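Local coordinates for transcriptional regulator, MarR family (PDB 3BOQ), which probably binds DNA as a winged helix-turn-helix transcription factor of the MarR family, a family whose members typically work as dimers, at the interface of chains A and B. Coordinates in Å, arbitrary orientation; residue numbers count along the deposited sequence, not the author numbering. Chains: chain A/B, Transcriptional regulator, MarR family.

Contact 1: the interface of chains A and B. Residues chain A 31, 35, 47, 123-124, 127; chain B 18, 21.
The best-held polar atom is OD1, the side-chain amide oxygen of A:Asn124, gripped by one hydrogen bond among the residues of this patch, from its own chain: ND1 of the A:His123 imidazole donates to A:Asn124 OD1 at 2.9 Å. The bond is nearly straight, 173° at the hydrogen, and lies in both the amide carbonyl plane and the imidazole plane, which should fix the rotation of both groups. B:Thr18 OG1, its hydroxyl, crosses obliquely at 4.0 Å from A:Asn124 OD1, too far for a bond. No polar pair joins the two chains here, so the contact rests on packing around B:Trp21. With CG anti to the backbone N (chi1 177°), the indole projects from helix 12-43 of chain B toward chain A. Methyl CG1 of A:Val31, itself anti to its backbone N, sits over the face of the six-membered ring, 3.7 Å from B:Trp21 CH2, a CH-pi contact. Tip to tip, A:Leu35 CD2 comes to 3.6 Å from B:Trp21 NE1, the indole nitrogen. On the pyrrole side, A:Leu127 crosses obliquely and lays CD2 4.0 Å from B:Trp21 CB. Helices 12-43 and 110-130 of chain A thus both receive the indole, an apolar anchor that likely serves to hold the dimer of this MarR-family protein together.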
# COMPACT_ATOMS: atom_id res chain seq x y z
N VAL A 31 3.12 -5.85 6.75
CA VAL A 31 2.79 -5.12 7.96
C VAL A 31 1.28 -4.91 8.00
O VAL A 31 0.65 -5.14 9.05
CB VAL A 31 3.52 -3.78 8.06
CG1 VAL A 31 2.97 -2.92 9.22
CG2 VAL A 31 5.00 -3.98 8.20
N LEU A 35 -1.31 -5.83 11.23
CA LEU A 35 -1.61 -4.61 11.97
C LEU A 35 -3.10 -4.26 11.91
O LEU A 35 -3.70 -3.89 12.90
CB LEU A 35 -0.74 -3.46 11.45
CG LEU A 35 -0.86 -2.08 12.11
CD1 LEU A 35 -0.56 -2.11 13.61
CD2 LEU A 35 0.07 -1.10 11.42
N LEU A 47 -7.29 0.04 10.27
CA LEU A 47 -6.25 1.00 9.93
C LEU A 47 -6.78 2.19 9.20
O LEU A 47 -6.32 3.31 9.45
CB LEU A 47 -5.15 0.38 9.08
CG LEU A 47 -3.94 -0.10 9.85
CD1 LEU A 47 -2.83 -0.43 8.89
CD2 LEU A 47 -3.51 0.96 10.88
N HIS A 123 -1.81 0.35 18.60
CA HIS A 123 -1.29 0.42 17.26
C HIS A 123 0.23 0.28 17.33
O HIS A 123 0.84 -0.55 16.61
CB HIS A 123 -1.69 1.78 16.68
CG HIS A 123 -1.06 2.09 15.36
ND1 HIS A 123 0.13 2.79 15.25
CD2 HIS A 123 -1.47 1.84 14.10
CE1 HIS A 123 0.44 2.92 13.97
NE2 HIS A 123 -0.52 2.36 13.25
N ASN A 124 0.81 1.08 18.22
CA ASN A 124 2.26 1.15 18.42
C ASN A 124 2.86 -0.13 19.01
O ASN A 124 3.94 -0.57 18.61
CB ASN A 124 2.62 2.38 19.26
CG ASN A 124 2.28 3.68 18.53
OD1 ASN A 124 1.86 3.65 17.38
ND2 ASN A 124 2.47 4.79 19.19
N LEU A 127 2.59 -2.74 16.12
CA LEU A 127 3.64 -2.45 15.13
C LEU A 127 5.05 -2.85 15.68
O LEU A 127 5.83 -3.56 15.01
CB LEU A 127 3.56 -0.98 14.68
CG LEU A 127 4.60 -0.44 13.67
CD1 LEU A 127 4.39 -1.10 12.32
CD2 LEU A 127 4.47 1.08 13.56
N THR B 18 7.33 4.31 14.26
CA THR B 18 6.32 5.26 13.77
C THR B 18 6.77 5.94 12.48
O THR B 18 6.06 5.85 11.47
CB THR B 18 5.91 6.28 14.87
OG1 THR B 18 4.85 5.68 15.61
CG2 THR B 18 5.35 7.62 14.28
N TRP B 21 7.11 3.52 9.21
CA TRP B 21 5.84 3.05 8.70
C TRP B 21 5.04 4.15 7.99
O TRP B 21 4.48 3.95 6.90
CB TRP B 21 5.06 2.46 9.87
CG TRP B 21 3.66 1.99 9.54
CD1 TRP B 21 2.51 2.32 10.18
CD2 TRP B 21 3.29 1.09 8.47
NE1 TRP B 21 1.45 1.69 9.59
CE2 TRP B 21 1.89 0.92 8.55
CE3 TRP B 21 4.01 0.42 7.45
CZ2 TRP B 21 1.18 0.12 7.64
CZ3 TRP B 21 3.31 -0.41 6.56
CH2 TRP B 21 1.90 -0.54 6.66

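Contact 2: the interface of chains A and B. Residues chain A 21, 24-25, 28-29, 32, 73, 75; chain B 21, 24-25, 28-29, 74-75.
Ring stacking centres this patch: the imidazoles of A:His28 and B:His28 lie face to face, centroids 3.8 Å apart and planes 4° from parallel. Both side chains have CG anti to the backbone N (chi1 178° in A:His28, 175° in B:His28), and the same torsion in both copies fits a pair lying about the two-fold axis. The rings are offset, each NE2 lying above the rim of the other. Two stacked imidazoles would be disfavoured if both were charged, so at least one is plausibly neutral.

Apolar contacts flank the stack. B:Leu25 crosses A:His28 at about a right angle, its CD2 methyl 3.6 Å from A:His28 CD2; the reciprocal pair, A:Leu25 CD2 and B:His28 CD2, is at 3.8 Å. A:Ile24 directs CG2 at B:His28 CB, 3.9 Å away, and CH2 at the rim of the B:Trp21 indole stands 4.0 Å from A:His28 CD2.

No direct polar bond crosses between the chains in this patch, but a water bridges them. Water 1 lies 2.9 Å from the backbone carbonyl A:Lys73 O, and is 3.1 Å from both B:Leu25 O and the imidazole nitrogen B:His28 ND1. That last contact should help set the ring's rotation. Packing of helix 12-43 against its twin, with the loop at A:Lys73 tied in through water, probably sets how the two subunits are placed relative to each other in the dimer.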
# COMPACT_ATOMS: atom_id res chain seq x y z
N TRP A 21 10.26 -0.65 -5.67
CA TRP A 21 8.82 -0.75 -5.64
C TRP A 21 8.32 -2.12 -5.15
O TRP A 21 7.42 -2.17 -4.32
CB TRP A 21 8.30 -0.39 -7.01
CG TRP A 21 6.83 -0.46 -7.18
CD1 TRP A 21 6.19 -1.11 -8.18
CD2 TRP A 21 5.81 0.15 -6.37
NE1 TRP A 21 4.84 -0.94 -8.05
CE2 TRP A 21 4.57 -0.18 -6.94
CE3 TRP A 21 5.82 0.95 -5.21
CZ2 TRP A 21 3.34 0.25 -6.42
CZ3 TRP A 21 4.60 1.37 -4.67
CH2 TRP A 21 3.38 1.01 -5.28
N ILE A 24 8.82 -2.10 -1.36
CA ILE A 24 7.80 -1.30 -0.71
C ILE A 24 6.53 -2.11 -0.61
O ILE A 24 5.98 -2.24 0.46
CB ILE A 24 7.49 -0.01 -1.48
CG1 ILE A 24 8.70 0.94 -1.52
CG2 ILE A 24 6.30 0.76 -0.84
CD1 ILE A 24 8.88 1.63 -0.13
N LEU A 25 6.07 -2.67 -1.72
CA LEU A 25 4.87 -3.47 -1.74
C LEU A 25 4.94 -4.62 -0.77
O LEU A 25 3.99 -4.88 -0.04
CB LEU A 25 4.58 -4.00 -3.14
CG LEU A 25 4.00 -2.99 -4.10
CD1 LEU A 25 3.91 -3.57 -5.52
CD2 LEU A 25 2.64 -2.52 -3.63
N HIS A 28 4.96 -3.32 3.01
CA HIS A 28 3.59 -2.84 3.24
C HIS A 28 2.61 -4.03 3.37
O HIS A 28 1.75 -4.06 4.26
CB HIS A 28 3.18 -1.88 2.10
CG HIS A 28 1.78 -1.35 2.19
ND1 HIS A 28 0.70 -2.03 1.68
CD2 HIS A 28 1.30 -0.19 2.70
CE1 HIS A 28 -0.40 -1.33 1.89
NE2 HIS A 28 -0.06 -0.20 2.49
N GLY A 29 2.76 -5.03 2.51
CA GLY A 29 1.93 -6.22 2.61
C GLY A 29 2.14 -6.98 3.90
O GLY A 29 1.19 -7.39 4.55
N PHE A 32 0.71 -4.55 6.84
CA PHE A 32 -0.66 -4.04 6.79
C PHE A 32 -1.70 -5.05 7.29
O PHE A 32 -2.42 -4.75 8.24
CB PHE A 32 -1.02 -3.53 5.38
CG PHE A 32 -2.21 -2.60 5.37
CD1 PHE A 32 -2.04 -1.22 5.35
CD2 PHE A 32 -3.50 -3.11 5.40
CE1 PHE A 32 -3.14 -0.37 5.35
CE2 PHE A 32 -4.62 -2.27 5.41
CZ PHE A 32 -4.44 -0.89 5.37
N LYS A 73 -2.97 8.59 5.01
CA LYS A 73 -1.78 7.87 4.61
C LYS A 73 -2.18 6.51 4.07
O LYS A 73 -1.49 5.96 3.24
CB LYS A 73 -0.77 7.80 5.75
CG LYS A 73 0.11 9.05 5.80
CD LYS A 73 0.09 9.67 7.19
CE LYS A 73 0.65 11.09 7.18
NZ LYS A 73 -0.35 12.10 6.71
N THR A 75 -4.12 4.44 1.60
CA THR A 75 -4.61 4.71 0.26
C THR A 75 -6.13 4.45 0.25
O THR A 75 -6.58 3.34 0.53
CB THR A 75 -3.79 3.90 -0.79
OG1 THR A 75 -3.41 4.75 -1.88
CG2 THR A 75 -4.52 2.62 -1.30
N TRP B 21 7.11 3.52 9.21
CA TRP B 21 5.84 3.05 8.70
C TRP B 21 5.04 4.15 7.99
O TRP B 21 4.48 3.95 6.90
CB TRP B 21 5.06 2.46 9.87
CG TRP B 21 3.66 1.99 9.54
CD1 TRP B 21 2.51 2.32 10.18
CD2 TRP B 21 3.29 1.09 8.47
NE1 TRP B 21 1.45 1.69 9.59
CE2 TRP B 21 1.89 0.92 8.55
CE3 TRP B 21 4.01 0.42 7.45
CZ2 TRP B 21 1.18 0.12 7.64
CZ3 TRP B 21 3.31 -0.41 6.56
CH2 TRP B 21 1.90 -0.54 6.66
N ILE B 24 6.75 4.59 4.62
CA ILE B 24 6.37 3.57 3.71
C ILE B 24 4.98 3.84 3.17
O ILE B 24 4.76 3.73 1.98
CB ILE B 24 6.37 2.22 4.39
CG1 ILE B 24 7.81 1.77 4.63
CG2 ILE B 24 5.61 1.23 3.55
CD1 ILE B 24 7.92 0.69 5.66
N LEU B 25 4.06 4.19 4.05
CA LEU B 25 2.70 4.53 3.66
C LEU B 25 2.62 5.73 2.71
O LEU B 25 1.85 5.69 1.75
CB LEU B 25 1.83 4.76 4.90
CG LEU B 25 1.30 3.53 5.66
CD1 LEU B 25 0.49 3.99 6.90
CD2 LEU B 25 0.40 2.62 4.79
N HIS B 28 4.28 4.48 -0.63
CA HIS B 28 3.36 3.52 -1.20
C HIS B 28 2.12 4.20 -1.82
O HIS B 28 1.79 3.92 -2.98
CB HIS B 28 2.90 2.50 -0.19
CG HIS B 28 1.86 1.58 -0.71
ND1 HIS B 28 0.52 1.89 -0.68
CD2 HIS B 28 1.95 0.37 -1.32
CE1 HIS B 28 -0.18 0.90 -1.20
NE2 HIS B 28 0.66 -0.03 -1.60
N GLY B 29 1.47 5.09 -1.07
CA GLY B 29 0.31 5.85 -1.56
C GLY B 29 0.56 6.79 -2.73
O GLY B 29 -0.29 6.89 -3.64
N VAL B 74 0.32 -7.01 -4.81
CA VAL B 74 -0.71 -6.15 -4.24
C VAL B 74 -1.67 -7.11 -3.52
O VAL B 74 -2.09 -8.12 -4.10
CB VAL B 74 -1.43 -5.32 -5.34
CG1 VAL B 74 -2.41 -4.34 -4.69
CG2 VAL B 74 -0.42 -4.57 -6.21
N THR B 75 -2.01 -6.82 -2.27
CA THR B 75 -2.84 -7.73 -1.48
C THR B 75 -4.28 -7.88 -2.00
O THR B 75 -5.00 -6.87 -2.16
CB THR B 75 -2.93 -7.23 -0.05
OG1 THR B 75 -3.86 -6.14 -0.00
CG2 THR B 75 -1.55 -6.76 0.44
O HOH W 1 -0.66 3.94 1.40

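Contact 3: the interface of chains A and B. Residues chain A 127-128, 130-132, 134-136, 139; chain B 13, 16-17, 153.
B:Arg13 makes the direct polar contacts, clamping the start of helix 12-43 of chain B onto the segment between helices 110-130 and 136-152 of chain A, which likely helps hold the dimer. Its guanidinium grips one backbone carbonyl with two nitrogens: NH1 donates to A:Val134 O at 2.8 Å, nearly along the C=O axis (165° at the oxygen), while NH2 reaches the same A:Val134 O at 2.9 Å. Both bonds lie close to the guanidinium plane. NH1 also donates a hydrogen bond to the carboxylate oxygen A:Asp136 OD1 at 2.8 Å, a salt bridge as well, meeting it from 44° above the carboxylate plane. The arginine gets there extended, CG anti to the backbone N.

Apolar packing borders the guanidinium. A:Met139, a selenomethionine bent at chi3, crosses the arginine at about a right angle, CE 3.9 Å from B:Arg13 CZ, and lays SE 3.4 Å from B:Gln17 CG. B:Met153, also selenomethionine, brings CG to 3.7 Å from A:Val134 CG2 and lays SE against CD2 of A:Leu131, packing around the segment that presents the gripped carbonyl.

Water 3 sits at the guanidinium edge, in its plane, meeting NE and NH2; it leads outward to the backbone oxygen of A:Ala128, in the last turn of helix 110-130, and so should steady the guanidinium. Water 2 links the backbone oxygens of A:Met139 and B:Asn16. The amide of B:Gln17 also meets water 3, with B:Gln17 NE2 2.7 Å from the water oxygen and 167° at the hydrogen.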
# COMPACT_ATOMS: atom_id res chain seq x y z
N LEU A 127 2.59 -2.74 16.12
CA LEU A 127 3.64 -2.45 15.13
C LEU A 127 5.05 -2.85 15.68
O LEU A 127 5.83 -3.56 15.01
CB LEU A 127 3.56 -0.98 14.68
CG LEU A 127 4.60 -0.44 13.67
CD1 LEU A 127 4.39 -1.10 12.32
CD2 LEU A 127 4.47 1.08 13.56
N ALA A 128 5.34 -2.42 16.91
CA ALA A 128 6.48 -2.95 17.69
C ALA A 128 6.62 -4.47 17.64
O ALA A 128 7.71 -4.95 17.38
CB ALA A 128 6.43 -2.48 19.17
N LEU A 130 5.31 -6.59 15.32
CA LEU A 130 5.62 -7.02 13.94
C LEU A 130 7.09 -6.77 13.62
O LEU A 130 7.72 -7.57 12.96
CB LEU A 130 4.69 -6.38 12.91
CG LEU A 130 3.23 -6.79 13.10
CD1 LEU A 130 2.26 -5.77 12.49
CD2 LEU A 130 2.99 -8.20 12.55
N LEU A 131 7.63 -5.67 14.15
CA LEU A 131 8.98 -5.21 13.81
C LEU A 131 10.01 -5.64 14.87
O LEU A 131 11.11 -5.08 14.93
CB LEU A 131 8.96 -3.68 13.62
CG LEU A 131 8.10 -3.14 12.46
CD1 LEU A 131 8.09 -1.62 12.40
CD2 LEU A 131 8.59 -3.72 11.10
N ARG A 132 9.65 -6.62 15.70
CA ARG A 132 10.44 -7.01 16.88
C ARG A 132 11.85 -7.50 16.57
O ARG A 132 12.74 -7.37 17.45
CB ARG A 132 9.72 -8.07 17.72
CG ARG A 132 9.50 -9.40 17.03
CD ARG A 132 8.64 -10.28 17.87
NE ARG A 132 8.44 -11.61 17.30
CZ ARG A 132 7.55 -11.92 16.35
NH1 ARG A 132 6.77 -10.99 15.81
NH2 ARG A 132 7.44 -13.17 15.94
N VAL A 134 13.63 -6.47 13.87
CA VAL A 134 14.17 -5.48 12.96
C VAL A 134 15.10 -4.51 13.73
O VAL A 134 14.70 -3.89 14.73
CB VAL A 134 13.00 -4.71 12.28
CG1 VAL A 134 13.51 -3.61 11.37
CG2 VAL A 134 12.06 -5.70 11.52
N SER A 135 16.33 -4.38 13.23
CA SER A 135 17.33 -3.51 13.85
C SER A 135 17.02 -2.04 13.63
O SER A 135 16.48 -1.65 12.58
CB SER A 135 18.73 -3.83 13.31
OG SER A 135 18.90 -3.30 12.02
N ASP A 136 17.35 -1.25 14.65
CA ASP A 136 17.23 0.20 14.62
C ASP A 136 17.98 0.76 13.43
O ASP A 136 17.49 1.66 12.78
CB ASP A 136 17.83 0.82 15.89
CG ASP A 136 16.96 0.63 17.12
OD1 ASP A 136 15.76 0.32 16.99
OD2 ASP A 136 17.47 0.83 18.24
N MSE A 139 16.05 0.46 10.09
CA MSE A 139 14.92 1.39 10.16
C MSE A 139 15.34 2.83 9.99
O MSE A 139 14.68 3.55 9.29
CB MSE A 139 14.17 1.26 11.48
CG MSE A 139 13.54 -0.04 11.63
SE MSE A 139 12.22 -0.04 13.03
CE MSE A 139 13.27 0.44 14.65
N ARG B 13 13.48 4.06 19.61
CA ARG B 13 12.99 2.91 18.87
C ARG B 13 11.51 3.02 18.46
O ARG B 13 11.18 2.77 17.30
CB ARG B 13 13.29 1.58 19.56
CG ARG B 13 12.87 0.40 18.68
CD ARG B 13 13.34 -0.92 19.19
NE ARG B 13 12.72 -1.99 18.42
CZ ARG B 13 13.20 -2.49 17.29
NH1 ARG B 13 14.35 -2.04 16.79
NH2 ARG B 13 12.53 -3.46 16.67
N ASN B 16 11.38 5.68 15.89
CA ASN B 16 11.93 5.13 14.64
C ASN B 16 10.89 4.32 13.85
O ASN B 16 10.82 4.43 12.62
CB ASN B 16 13.13 4.22 14.90
CG ASN B 16 14.39 4.98 15.31
OD1 ASN B 16 14.56 6.16 14.98
ND2 ASN B 16 15.27 4.31 16.06
N GLN B 17 10.12 3.50 14.57
CA GLN B 17 9.10 2.62 14.00
C GLN B 17 7.91 3.42 13.45
O GLN B 17 7.51 3.23 12.30
CB GLN B 17 8.66 1.61 15.07
CG GLN B 17 9.70 0.47 15.24
CD GLN B 17 9.43 -0.47 16.40
OE1 GLN B 17 8.62 -0.18 17.25
NE2 GLN B 17 10.12 -1.60 16.43
N MSE B 153 12.53 -10.02 9.40
CA MSE B 153 11.14 -10.40 9.68
C MSE B 153 10.90 -11.83 9.20
O MSE B 153 9.88 -12.42 9.53
CB MSE B 153 10.18 -9.45 8.98
CG MSE B 153 10.00 -8.12 9.69
SE MSE B 153 8.89 -6.81 8.70
CE MSE B 153 7.09 -7.16 9.41
O HOH W 2 12.77 5.31 11.09
O HOH W 3 10.10 -3.37 18.48

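Measured between the centres of their C-alpha atoms, contacts 1 and 2 are about 12 Å apart and share B:Trp21, contacts 1 and 3 about 10 Å apart and share A:Leu127, and contacts 2 and 3 about 16 Å apart. Helix 12-43 of chain B runs through all three, and helix 110-130 of chain A connects contacts 1 and 3. Chemistry changes along the way: stacking in contact 2, an apolar anchor in contact 1, a salt bridge and arginine-carbonyl hydrogen bonds in contact 3, with bridging water common to contacts 2 and 3. Because the interface is two-fold symmetric, contacts 1 and 3 recur with the chains exchanged, consistent with the dimer usual for MarR regulators.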